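Local coordinates for catalase (Corynebacterium glutamicum, PDB 4B7H), which catalyses the breakdown of hydrogen peroxide to water and oxygen as a haem-dependent, NADPH-binding tetrameric catalase, and is inhibited by nitric oxide, at residues Phe239-Ala244 and Ile476-Gln481; Met278-Ala283 and Ile428-Asp433; Tyr408-Thr413 and Thr420-Ala425. One frame throughout, in Å; residues are numbered along the deposited sequence. Where two conformers were deposited one is given.

How the contacts relate
Contact 1 joins helix 241-250 to helix 466-479 and closes the longest of the three loops. Contact 2, between the end of strand 270-279 and a loop beyond strand 423-424, is nested inside that loop; contact 3, within the connection that carries strand 423-424, is nested inside the loop closed by contact 2. The centres of contacts 1 and 3 lie about 56 Å apart on opposite sides of the chain's centre. Contacts 2 and 3 are neighbours, their centres about 23 Å apart, and Gln424 of contact 3 touches Tyr429 and Asn431 of contact 2. Contact 1 thus ties the C-terminal helices to the catalase core, whereas contacts 2 and 3 lie where subunits of the tetramer meet.

Contact 1: residues Phe239-Ala244 and Ile476-Gln481; sequences FTDAEA and ISNAMQ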
loop_
_atom_site.group_PDB
_atom_site.type_symbol
_atom_site.label_atom_id
_atom_site.label_comp_id
_atom_site.label_asym_id
_atom_site.label_seq_id
_atom_site.Cartn_x
_atom_site.Cartn_y
_atom_site.Cartn_z
ATOM N N PHE A 239 -21.260 28.440 20.173
ATOM C CA PHE A 239 -20.261 29.154 20.961
ATOM C C PHE A 239 -19.990 30.490 20.297
ATOM O O PHE A 239 -20.220 30.652 19.097
ATOM C CB PHE A 239 -18.938 28.386 20.973
ATOM C CG PHE A 239 -18.955 27.148 21.817
ATOM C CD1 PHE A 239 -19.362 27.192 23.145
ATOM C CD2 PHE A 239 -18.531 25.935 21.284
ATOM C CE1 PHE A 239 -19.372 26.034 23.919
ATOM C CE2 PHE A 239 -18.538 24.779 22.050
ATOM C CZ PHE A 239 -18.954 24.830 23.368
ATOM N N THR A 240 -19.495 31.452 21.067
ATOM C CA THR A 240 -18.845 32.610 20.469
ATOM C C THR A 240 -17.455 32.188 19.999
ATOM O O THR A 240 -17.000 31.086 20.303
ATOM C CB THR A 240 -18.668 33.744 21.481
ATOM O OG1 THR A 240 -17.834 33.283 22.552
ATOM C CG2 THR A 240 -20.015 34.198 22.031
ATOM N N ASP A 241 -16.780 33.067 19.265
ATOM C CA ASP A 241 -15.422 32.806 18.801
ATOM C C ASP A 241 -14.519 32.493 19.993
ATOM O O ASP A 241 -13.779 31.507 19.975
ATOM C CB ASP A 241 -14.909 34.030 18.033
ATOM C CG ASP A 241 -13.712 33.723 17.147
ATOM O OD1 ASP A 241 -13.690 32.657 16.491
ATOM O OD2 ASP A 241 -12.792 34.565 17.094
ATOM N N ALA A 242 -14.609 33.300 21.047
ATOM C CA ALA A 242 -13.773 33.113 22.234
ATOM C C ALA A 242 -14.078 31.812 22.976
ATOM O O ALA A 242 -13.163 31.099 23.406
ATOM C CB ALA A 242 -13.909 34.308 23.174
ATOM N N GLU A 243 -15.364 31.505 23.138
ATOM C CA GLU A 243 -15.775 30.277 23.817
ATOM C C GLU A 243 -15.268 29.044 23.094
ATOM O O GLU A 243 -14.762 28.117 23.724
ATOM C CB GLU A 243 -17.298 30.206 23.926
ATOM C CG GLU A 243 -17.901 31.138 24.956
ATOM C CD GLU A 243 -19.412 31.085 24.959
ATOM O OE1 GLU A 243 -20.002 30.873 23.880
ATOM O OE2 GLU A 243 -20.015 31.257 26.038
ATOM N N ALA A 244 -15.420 29.027 21.771
ATOM C CA ALA A 244 -15.022 27.872 20.966
ATOM C C ALA A 244 -13.519 27.618 21.084
ATOM O O ALA A 244 -13.081 26.467 21.200
ATOM C CB ALA A 244 -15.438 28.062 19.505
ATOM N N ILE A 476 -14.914 37.927 11.787
ATOM C CA ILE A 476 -14.120 38.127 10.582
ATOM C C ILE A 476 -12.810 38.837 10.922
ATOM O O ILE A 476 -11.733 38.403 10.510
ATOM C CB ILE A 476 -14.886 38.957 9.535
ATOM C CG1 ILE A 476 -16.082 38.170 8.978
ATOM C CG2 ILE A 476 -13.945 39.401 8.428
ATOM C CD1 ILE A 476 -17.130 39.048 8.281
ATOM N N SER A 477 -12.898 39.920 11.692
ATOM C CA SER A 477 -11.705 40.701 12.014
ATOM C C SER A 477 -10.711 39.898 12.867
ATOM O O SER A 477 -9.502 40.096 12.741
ATOM C CB SER A 477 -12.059 42.061 12.642
ATOM O OG SER A 477 -12.880 41.926 13.787
ATOM N N ASN A 478 -11.211 38.987 13.709
ATOM C CA ASN A 478 -10.335 38.054 14.421
ATOM C C ASN A 478 -9.619 37.116 13.458
ATOM O O ASN A 478 -8.412 36.899 13.573
ATOM C CB ASN A 478 -11.122 37.225 15.441
ATOM C CG ASN A 478 -11.465 38.002 16.698
ATOM O OD1 ASN A 478 -10.891 39.053 16.967
ATOM N ND2 ASN A 478 -12.402 37.476 17.480
ATOM N N ALA A 479 -10.368 36.570 12.503
ATOM C CA ALA A 479 -9.812 35.624 11.538
ATOM C C ALA A 479 -8.821 36.288 10.576
ATOM O O ALA A 479 -8.007 35.609 9.957
ATOM C CB ALA A 479 -10.931 34.949 10.765
ATOM N N MET A 480 -8.894 37.610 10.444
ATOM C CA MET A 480 -7.968 38.345 9.591
ATOM C C MET A 480 -6.604 38.577 10.222
ATOM O O MET A 480 -5.653 38.938 9.525
ATOM C CB MET A 480 -8.562 39.701 9.211
ATOM C CG MET A 480 -9.749 39.620 8.268
ATOM S SD MET A 480 -10.625 41.190 8.162
ATOM C CE MET A 480 -9.387 42.279 7.441
ATOM N N GLN A 481 -6.495 38.409 11.535
ATOM C CA GLN A 481 -5.227 38.692 12.198
ATOM C C GLN A 481 -4.114 37.823 11.621
ATOM O O GLN A 481 -4.216 36.595 11.570
ATOM C CB GLN A 481 -5.327 38.522 13.715
ATOM C CG GLN A 481 -6.401 39.386 14.377
ATOM C CD GLN A 481 -6.291 40.869 14.042
ATOM O OE1 GLN A 481 -7.303 41.534 13.827
ATOM N NE2 GLN A 481 -5.068 41.396 14.015
#
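A helix start closed by a capping box meets the C-terminal part of another helix here, and the bridge is made by Asp241 and Asn478. Asp241 is the first residue of helix 241-250 and Asn478 lies near the end of helix 466-479; their CA atoms are 8.5 Å apart, so the side chains have to span the gap. Asn478 ND2 donates to Asp241 OD2 at 3.0 Å, with an N-H...O angle of 149°. The donor arrives on the anti side of the carboxylate and slightly off its plane. Carboxylate and amide run past each other in opposite directions with their planes only 21° apart, and Asp241 OD2 also lies 3.5 Å from Asn478 CB. Asp241 reaches across because its CG is turned anti to the backbone N (chi1 -162°).

Each group is also held at its other polar atom: Asp241 OD1 forms a salt bridge with Arg121, and Asn478 OD1 accepts from Lys513, which also bonds Ser477 OG. These partners help fix the rotation of the carboxylate and the amide, and the salt bridge with Arg121 would probably help keep Asp241 ionised.

Behind Asp241, Glu243 N donates to Thr240 OG1 at 3.1 Å while Thr240 N donates to Glu243 OE1 at 2.9 Å. This reciprocal pair anchors the backbone from which Asp241 projects. The whole is a small polar surface contact, about 13 Å from the bound NADPH at the Asp241 side chain, linking the first turn of helix 241-250, which begins at a capping box, to the C-terminal helices of the catalase fold.

Contact 2: residues Met278-Ala283 and Ile428-Asp433; sequences MPFEDA and IYVNPD
The two backbones approach most closely at Phe280 and Pro432, whose CA atoms are 8.2 Å apart, a spacing too wide for main-chain pairing and bridged by a single aromatic ring. Phe280 lies where strand 270-279 gives way to a turn marked by the bond from Asp282 N to Pro279 O (2.9 Å). Its CG is anti to the backbone N (chi1 -169°), which sends the ring toward 428-433 with its far edge leading.

That edge meets backbone oxygens. Phe280 CE1 lies 3.5 Å from Val430 O and CZ 3.6 Å from Asn431 O, both oxygens near the ring plane, so the weakly positive ring hydrogens face two carbonyl groups. Apolar contact flanks the polar one: Phe280 CE1 is 4.2 Å from Val430 CG1, while CZ comes within 4.0 Å of Pro432 CA along an oblique approach. The ring also meets that of Trp225 on strand 223-232, their planes about 15° apart, and touches Pro223 of the same strand.

Asn431 presents its carbonyl to Phe280 but points its side chain away. Its ND2 donates almost perfectly straight to Pro432 O at 3.0 Å (179°), within the amide plane though above the plane of the accepting carbonyl. The amide is held further by another subunit: OD1 accepts from Leu439 N, and ND2 donates to Asp438 OD1, of the second subunit. One short run of chain therefore faces Phe280 on one side and a subunit interface with its amide. Near the end of strand 270-279, Phe280 thus packs edge-on from the antiparallel barrel against an extended segment of the region that wraps it, joining these two parts of the catalase fold.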
loop_
_atom_site.group_PDB
_atom_site.type_symbol
_atom_site.label_atom_id
_atom_site.label_comp_id
_atom_site.label_asym_id
_atom_site.label_seq_id
_atom_site.Cartn_x
_atom_site.Cartn_y
_atom_site.Cartn_z
ATOM N N MET A 278 -38.376 21.570 -6.383
ATOM C CA MET A 278 -38.539 22.466 -7.520
ATOM C C MET A 278 -38.982 21.686 -8.750
ATOM O O MET A 278 -38.272 20.805 -9.224
ATOM C CB MET A 278 -37.230 23.202 -7.808
ATOM C CG MET A 278 -37.269 24.062 -9.067
ATOM S SD MET A 278 -35.657 24.773 -9.461
ATOM C CE MET A 278 -35.473 25.986 -8.157
ATOM N N PRO A 279 -40.176 21.995 -9.272
ATOM C CA PRO A 279 -40.616 21.320 -10.499
ATOM C C PRO A 279 -39.563 21.440 -11.602
ATOM O O PRO A 279 -38.894 22.477 -11.713
ATOM C CB PRO A 279 -41.890 22.086 -10.878
ATOM C CG PRO A 279 -42.413 22.580 -9.564
ATOM C CD PRO A 279 -41.187 22.944 -8.767
ATOM N N PHE A 280 -39.408 20.381 -12.390
ATOM C CA PHE A 280 -38.406 20.334 -13.448
ATOM C C PHE A 280 -38.506 21.562 -14.352
ATOM O O PHE A 280 -37.491 22.158 -14.721
ATOM C CB PHE A 280 -38.588 19.045 -14.255
ATOM C CG PHE A 280 -37.463 18.739 -15.211
ATOM C CD1 PHE A 280 -36.338 18.038 -14.787
ATOM C CD2 PHE A 280 -37.547 19.117 -16.544
ATOM C CE1 PHE A 280 -35.312 17.739 -15.676
ATOM C CE2 PHE A 280 -36.530 18.825 -17.433
ATOM C CZ PHE A 280 -35.404 18.136 -16.997
ATOM N N GLU A 281 -39.734 21.961 -14.679
ATOM C CA GLU A 281 -39.949 23.082 -15.593
ATOM C C GLU A 281 -39.693 24.468 -14.974
ATOM O O GLU A 281 -39.636 25.463 -15.695
ATOM C CB GLU A 281 -41.349 23.012 -16.210
ATOM C CG GLU A 281 -42.480 23.242 -15.229
ATOM C CD GLU A 281 -42.975 21.967 -14.566
ATOM O OE1 GLU A 281 -42.190 20.999 -14.434
ATOM O OE2 GLU A 281 -44.162 21.936 -14.172
ATOM N N ASP A 282 -39.538 24.528 -13.651
ATOM C CA ASP A 282 -39.231 25.784 -12.948
ATOM C C ASP A 282 -37.761 26.182 -13.080
ATOM O O ASP A 282 -37.406 27.352 -12.899
ATOM C CB ASP A 282 -39.519 25.651 -11.446
ATOM C CG ASP A 282 -40.974 25.886 -11.086
ATOM O OD1 ASP A 282 -41.853 25.751 -11.966
ATOM O OD2 ASP A 282 -41.235 26.200 -9.898
ATOM N N ALA A 283 -36.903 25.205 -13.356
ATOM C CA ALA A 283 -35.454 25.416 -13.279
ATOM C C ALA A 283 -34.889 26.539 -14.154
ATOM O O ALA A 283 -34.098 27.351 -13.682
ATOM C CB ALA A 283 -34.710 24.104 -13.544
ATOM N N ILE A 428 -28.860 8.232 -13.752
ATOM C CA ILE A 428 -27.848 9.232 -13.445
ATOM C C ILE A 428 -28.596 10.518 -13.101
ATOM O O ILE A 428 -28.580 10.955 -11.948
ATOM C CB ILE A 428 -26.838 9.390 -14.602
ATOM C CG1 ILE A 428 -26.274 8.017 -14.985
ATOM C CG2 ILE A 428 -25.704 10.323 -14.200
ATOM C CD1 ILE A 428 -25.323 8.052 -16.158
ATOM N N TYR A 429 -29.265 11.095 -14.099
ATOM C CA TYR A 429 -30.338 12.076 -13.883
ATOM C C TYR A 429 -31.025 12.356 -15.207
ATOM O O TYR A 429 -30.430 12.171 -16.276
ATOM C CB TYR A 429 -29.867 13.400 -13.237
ATOM C CG TYR A 429 -28.788 14.167 -13.977
ATOM C CD1 TYR A 429 -27.459 13.782 -13.888
ATOM C CD2 TYR A 429 -29.091 15.296 -14.724
ATOM C CE1 TYR A 429 -26.455 14.484 -14.536
ATOM C CE2 TYR A 429 -28.091 16.013 -15.383
ATOM C CZ TYR A 429 -26.774 15.592 -15.293
ATOM O OH TYR A 429 -25.767 16.288 -15.938
ATOM N N VAL A 430 -32.286 12.771 -15.142
ATOM C CA VAL A 430 -32.948 13.293 -16.332
ATOM C C VAL A 430 -32.369 14.684 -16.546
ATOM O O VAL A 430 -32.590 15.593 -15.735
ATOM C CB VAL A 430 -34.471 13.391 -16.163
ATOM C CG1 VAL A 430 -35.108 13.911 -17.449
ATOM C CG2 VAL A 430 -35.054 12.036 -15.799
ATOM N N ASN A 431 -31.599 14.853 -17.614
ATOM C CA ASN A 431 -30.875 16.106 -17.794
ATOM C C ASN A 431 -31.755 17.228 -18.329
ATOM O O ASN A 431 -32.716 16.980 -19.073
ATOM C CB ASN A 431 -29.658 15.915 -18.704
ATOM C CG ASN A 431 -30.031 15.368 -20.070
ATOM O OD1 ASN A 431 -30.002 14.156 -20.293
ATOM N ND2 ASN A 431 -30.388 16.261 -20.992
ATOM N N PRO A 432 -31.435 18.467 -17.937
ATOM C CA PRO A 432 -32.036 19.630 -18.584
ATOM C C PRO A 432 -31.269 19.943 -19.873
ATOM O O PRO A 432 -30.399 19.170 -20.273
ATOM C CB PRO A 432 -31.823 20.729 -17.549
ATOM C CG PRO A 432 -30.502 20.379 -16.935
ATOM C CD PRO A 432 -30.487 18.856 -16.876
ATOM N N ASP A 433 -31.610 21.048 -20.524
ATOM C CA ASP A 433 -30.916 21.524 -21.716
ATOM C C ASP A 433 -29.441 21.736 -21.358
ATOM O O ASP A 433 -29.147 22.372 -20.348
ATOM C CB ASP A 433 -31.568 22.858 -22.111
ATOM C CG ASP A 433 -31.075 23.427 -23.441
ATOM O OD1 ASP A 433 -30.094 22.940 -24.032
ATOM O OD2 ASP A 433 -31.694 24.410 -23.894
#

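Contact 3: residues Tyr408-Thr413 and Thr420-Ala425; sequences YLDNGT and TSYGQA
Tyr422 lies with one ring face over Leu409, whose CB sits 3.6 Å from the ring centroid and only 8° off the ring normal, a CH-pi contact over the centre. Leu409 CD1 extends the overlap along the same ring, 3.8 Å from Tyr422 CD2, as the two side chains cross obliquely. Leu409 O lies on the same face, just outside the ring's rim, 3.1 Å from Tyr422 CE1, a close contact. Tyr422 CG is anti to its carbonyl carbon (chi1 -62°), which carries the ring back across 408-413.

At the end of the ring, Tyr422 OH donates to Asp410 OD1 over a short 2.6 Å. The hydroxyl uses the anti lone pair of that oxygen, and the carboxylate plane is turned 46° from the ring plane. The phenol oxygen also bonds Ser416 OG, and Asp410 OD1 has a second partner in Ser32 OG of the fourth subunit. Asp410 OD2 is gripped by two backbone amides, Gly407 N of its own chain and Glu33 N of the fourth subunit. With bonds at both oxygens, the buried carboxylate is fixed in rotation, and the gathered donors would probably stabilise its negative charge.

Beyond Asp410 the chain turns at Asn411, whose OD1 accepts from Thr413 N at 2.9 Å in an Asx turn. Outside the pair, Leu409 and Tyr422 both pack on Arg441 of the second subunit. No helix of the chain falls between the two segments, which sit in the long connection after helix 343-359; directly after Tyr422, strand 423-424 pairs antiparallel with a strand of the second subunit, carrying a sheet across the interface.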
loop_
_atom_site.group_PDB
_atom_site.type_symbol
_atom_site.label_atom_id
_atom_site.label_comp_id
_atom_site.label_asym_id
_atom_site.label_seq_id
_atom_site.Cartn_x
_atom_site.Cartn_y
_atom_site.Cartn_z
ATOM N N TYR A 408 -29.962 -4.411 -15.635
ATOM C CA TYR A 408 -31.406 -4.511 -15.848
ATOM C C TYR A 408 -31.858 -4.024 -17.231
ATOM O O TYR A 408 -32.959 -4.357 -17.670
ATOM C CB TYR A 408 -32.205 -3.845 -14.716
ATOM C CG TYR A 408 -31.968 -2.356 -14.536
ATOM C CD1 TYR A 408 -32.555 -1.428 -15.391
ATOM C CD2 TYR A 408 -31.179 -1.883 -13.494
ATOM C CE1 TYR A 408 -32.348 -0.071 -15.223
ATOM C CE2 TYR A 408 -30.968 -0.532 -13.316
ATOM C CZ TYR A 408 -31.549 0.368 -14.184
ATOM O OH TYR A 408 -31.333 1.716 -14.000
ATOM N N LEU A 409 -31.017 -3.245 -17.912
ATOM C CA LEU A 409 -31.297 -2.823 -19.286
ATOM C C LEU A 409 -30.880 -3.894 -20.294
ATOM O O LEU A 409 -31.386 -3.923 -21.420
ATOM C CB LEU A 409 -30.587 -1.503 -19.614
ATOM C CG LEU A 409 -30.970 -0.320 -18.721
ATOM C CD1 LEU A 409 -30.057 0.879 -18.961
ATOM C CD2 LEU A 409 -32.431 0.063 -18.927
ATOM N N ASP A 410 -29.942 -4.753 -19.894
ATOM C CA ASP A 410 -29.392 -5.770 -20.785
ATOM C C ASP A 410 -30.327 -6.975 -20.837
ATOM O O ASP A 410 -31.225 -7.106 -19.996
ATOM C CB ASP A 410 -28.026 -6.254 -20.274
ATOM C CG ASP A 410 -27.013 -5.126 -20.059
ATOM O OD1 ASP A 410 -26.963 -4.147 -20.839
ATOM O OD2 ASP A 410 -26.236 -5.253 -19.088
ATOM N N ASN A 411 -30.109 -7.868 -21.800
ATOM C CA ASN A 411 -30.907 -9.097 -21.857
ATOM C C ASN A 411 -30.276 -10.275 -21.102
ATOM O O ASN A 411 -30.904 -11.322 -20.933
ATOM C CB ASN A 411 -31.261 -9.494 -23.298
ATOM C CG ASN A 411 -30.046 -9.802 -24.149
ATOM O OD1 ASN A 411 -28.944 -10.025 -23.644
ATOM N ND2 ASN A 411 -30.244 -9.820 -25.457
ATOM N N GLY A 412 -29.044 -10.091 -20.635
ATOM C CA GLY A 412 -28.357 -11.118 -19.877
ATOM C C GLY A 412 -27.703 -12.206 -20.707
ATOM O O GLY A 412 -27.069 -13.104 -20.147
ATOM N N THR A 413 -27.846 -12.142 -22.031
ATOM C CA THR A 413 -27.341 -13.205 -22.891
ATOM C C THR A 413 -26.368 -12.727 -23.975
ATOM O O THR A 413 -25.600 -13.525 -24.516
ATOM C CB THR A 413 -28.492 -13.993 -23.534
ATOM O OG1 THR A 413 -29.369 -13.090 -24.215
ATOM C CG2 THR A 413 -29.286 -14.739 -22.463
ATOM N N THR A 420 -28.071 -1.739 -30.514
ATOM C CA THR A 420 -28.989 -1.620 -29.395
ATOM C C THR A 420 -28.793 -0.283 -28.673
ATOM O O THR A 420 -27.660 0.108 -28.363
ATOM C CB THR A 420 -28.755 -2.778 -28.398
ATOM O OG1 THR A 420 -28.981 -4.031 -29.059
ATOM C CG2 THR A 420 -29.687 -2.670 -27.205
ATOM N N SER A 421 -29.894 0.415 -28.415
ATOM C CA SER A 421 -29.869 1.635 -27.613
ATOM C C SER A 421 -30.854 1.517 -26.467
ATOM O O SER A 421 -31.914 0.893 -26.613
ATOM C CB SER A 421 -30.210 2.869 -28.447
ATOM O OG SER A 421 -29.221 3.140 -29.420
ATOM N N TYR A 422 -30.513 2.135 -25.337
ATOM C CA TYR A 422 -31.369 2.126 -24.153
ATOM C C TYR A 422 -32.018 3.483 -23.870
ATOM O O TYR A 422 -32.954 3.567 -23.077
ATOM C CB TYR A 422 -30.569 1.717 -22.925
ATOM C CG TYR A 422 -29.985 0.326 -22.971
ATOM C CD1 TYR A 422 -30.672 -0.733 -23.562
ATOM C CD2 TYR A 422 -28.744 0.070 -22.402
ATOM C CE1 TYR A 422 -30.128 -2.011 -23.582
ATOM C CE2 TYR A 422 -28.196 -1.197 -22.409
ATOM C CZ TYR A 422 -28.890 -2.230 -22.995
ATOM O OH TYR A 422 -28.345 -3.485 -22.994
ATOM N N GLY A 423 -31.520 4.549 -24.493
ATOM C CA GLY A 423 -32.089 5.865 -24.260
ATOM C C GLY A 423 -31.577 6.583 -23.021
ATOM O O GLY A 423 -30.479 6.307 -22.519
ATOM N N GLN A 424 -32.393 7.510 -22.530
ATOM C CA GLN A 424 -31.963 8.479 -21.532
ATOM C C GLN A 424 -31.563 7.794 -20.226
ATOM O O GLN A 424 -32.288 6.935 -19.706
ATOM C CB GLN A 424 -33.069 9.515 -21.300
ATOM C CG GLN A 424 -32.565 10.875 -20.818
ATOM C CD GLN A 424 -32.269 10.904 -19.336
ATOM O OE1 GLN A 424 -33.090 10.480 -18.518
ATOM N NE2 GLN A 424 -31.088 11.402 -18.977
ATOM N N ALA A 425 -30.397 8.177 -19.708
ATOM C CA ALA A 425 -29.841 7.576 -18.498
ATOM C C ALA A 425 -30.435 8.230 -17.249
ATOM O O ALA A 425 -29.736 8.940 -16.515
ATOM C CB ALA A 425 -28.319 7.695 -18.504
#